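Side-chain contact in monooxygenase (Agrobacterium tumefaciens, PDB 2I7G), which probably catalyses flavin-dependent oxygenation as a member of the luciferase-like monooxygenase family, on a TIM-barrel fold: residues B[317-322]-B[360-365]. Residues are numbered along the deposited sequence; the frame is centred on the assembly and turned at random. Where two conformers were deposited one is given.
Sequences KIIKAH and RKELTG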
# COMPACT_ATOMS: atom_id res chain seq x y z
N LYS B 317 19.48 -30.48 -3.78
CA LYS B 317 20.34 -29.32 -3.95
C LYS B 317 20.18 -28.31 -2.79
O LYS B 317 21.17 -27.77 -2.32
CB LYS B 317 20.06 -28.65 -5.28
CG LYS B 317 21.11 -27.69 -5.70
CD LYS B 317 20.85 -27.39 -7.17
CE LYS B 317 21.88 -26.50 -7.72
NZ LYS B 317 21.77 -26.49 -9.22
N ILE B 318 18.95 -28.09 -2.32
CA ILE B 318 18.72 -27.21 -1.15
C ILE B 318 19.48 -27.74 0.06
O ILE B 318 20.19 -26.97 0.78
CB ILE B 318 17.22 -27.04 -0.83
CG1 ILE B 318 16.52 -26.31 -1.99
CG2 ILE B 318 17.04 -26.27 0.53
CD1 ILE B 318 14.99 -26.49 -1.98
N ILE B 319 19.38 -29.05 0.26
CA ILE B 319 20.08 -29.70 1.40
C ILE B 319 21.62 -29.55 1.28
O ILE B 319 22.29 -29.19 2.25
CB ILE B 319 19.68 -31.22 1.54
CG1 ILE B 319 18.21 -31.31 2.00
CG2 ILE B 319 20.64 -31.96 2.46
CD1 ILE B 319 17.53 -32.65 1.63
N LYS B 320 22.14 -29.80 0.08
CA LYS B 320 23.57 -29.66 -0.18
C LYS B 320 24.03 -28.21 -0.01
O LYS B 320 25.08 -27.94 0.59
CB LYS B 320 23.90 -30.18 -1.58
CG LYS B 320 23.96 -31.70 -1.65
CD LYS B 320 25.21 -32.22 -0.92
CE LYS B 320 25.30 -33.74 -1.00
NZ LYS B 320 25.64 -34.18 -2.40
N ALA B 321 23.23 -27.28 -0.52
CA ALA B 321 23.54 -25.86 -0.41
C ALA B 321 23.57 -25.43 1.08
O ALA B 321 24.42 -24.63 1.51
CB ALA B 321 22.53 -25.02 -1.24
N HIS B 322 22.68 -26.00 1.88
CA HIS B 322 22.77 -25.74 3.32
C HIS B 322 24.11 -26.22 3.92
O HIS B 322 24.66 -25.54 4.81
CB HIS B 322 21.57 -26.31 4.07
CG HIS B 322 21.68 -26.19 5.55
ND1 HIS B 322 21.27 -25.06 6.24
CD2 HIS B 322 22.21 -27.03 6.47
CE1 HIS B 322 21.54 -25.24 7.53
NE2 HIS B 322 22.10 -26.42 7.69
N ARG B 360 12.91 -30.26 5.17
CA ARG B 360 12.69 -30.12 6.61
C ARG B 360 13.04 -31.40 7.38
O ARG B 360 13.62 -31.33 8.47
CB ARG B 360 11.24 -29.70 6.91
CG ARG B 360 10.89 -28.28 6.47
CD ARG B 360 9.36 -28.03 6.48
NE ARG B 360 9.06 -26.68 6.01
CZ ARG B 360 7.97 -26.33 5.33
NH1 ARG B 360 7.05 -27.24 5.03
NH2 ARG B 360 7.81 -25.04 4.96
N LYS B 361 12.71 -32.55 6.80
CA LYS B 361 12.98 -33.87 7.41
C LYS B 361 14.48 -34.11 7.58
O LYS B 361 14.93 -34.58 8.64
CB LYS B 361 12.31 -34.98 6.58
CG LYS B 361 12.87 -36.41 6.72
CD LYS B 361 11.94 -37.48 6.09
CE LYS B 361 11.65 -37.29 4.58
NZ LYS B 361 12.54 -38.07 3.65
N GLU B 362 15.24 -33.78 6.55
CA GLU B 362 16.68 -33.98 6.53
C GLU B 362 17.43 -32.99 7.43
O GLU B 362 18.34 -33.40 8.17
CB GLU B 362 17.16 -33.93 5.08
CG GLU B 362 18.67 -34.03 4.90
CD GLU B 362 19.24 -35.40 5.26
OE1 GLU B 362 18.48 -36.40 5.31
OE2 GLU B 362 20.46 -35.46 5.49
N LEU B 363 17.01 -31.73 7.42
CA LEU B 363 17.74 -30.67 8.12
C LEU B 363 17.35 -30.55 9.58
O LEU B 363 18.22 -30.37 10.45
CB LEU B 363 17.62 -29.32 7.39
CG LEU B 363 18.29 -29.30 6.01
CD1 LEU B 363 18.18 -27.92 5.34
CD2 LEU B 363 19.77 -29.74 6.10
N THR B 364 16.05 -30.64 9.85
CA THR B 364 15.52 -30.64 11.21
C THR B 364 15.40 -32.10 11.66
O THR B 364 16.32 -32.64 12.29
CB THR B 364 14.13 -29.96 11.29
OG1 THR B 364 14.08 -28.82 10.42
CG2 THR B 364 13.80 -29.54 12.74
N GLY B 365 14.28 -32.72 11.29
CA GLY B 365 13.95 -34.09 11.70
C GLY B 365 12.47 -34.36 11.50
O GLY B 365 12.08 -35.41 10.97
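Leu363 lays one methyl, CD1, over a face of the His322 imidazole where two outer helices of the TIM barrel, 311-325 and 341-363, pack side by side at the surface. Leu363 CD1 stands 4.3 Å from the centroid of the His322 ring and 26° off the ring normal, a CH-pi contact. The second methyl leans toward one corner of the ring, with Leu363 CD2 3.7 Å from His322 CD2. Leucine suits this place because its branch point puts two methyls against one flat group. The ring swings out from its helix with CG anti to the backbone N (chi1 174°), and imidazole and leucine run alongside in opposing senses. Histidine can serve both neighbours: its carbons meet leucine while ND1 is hydrogen-bonded to the backbone O of Asn327, a bond that should help fix the ring's rotation. Met22, near the start of the modelled chain, touches both His322 and Leu363.

One turn back, Ile319 lies roughly perpendicular to the Glu362 side chain and meets only its aliphatic part. Chi1 of Glu362 (176°) sets CB and CG against the isoleucine as apolar surface; the bend at chi2 then redirects only the carboxylate. Isoleucine's two arms both find these methylenes: Ile319 CD1 lies 3.7 Å from Glu362 CB, and Ile319 CG2 lies 3.8 Å from Glu362 CG.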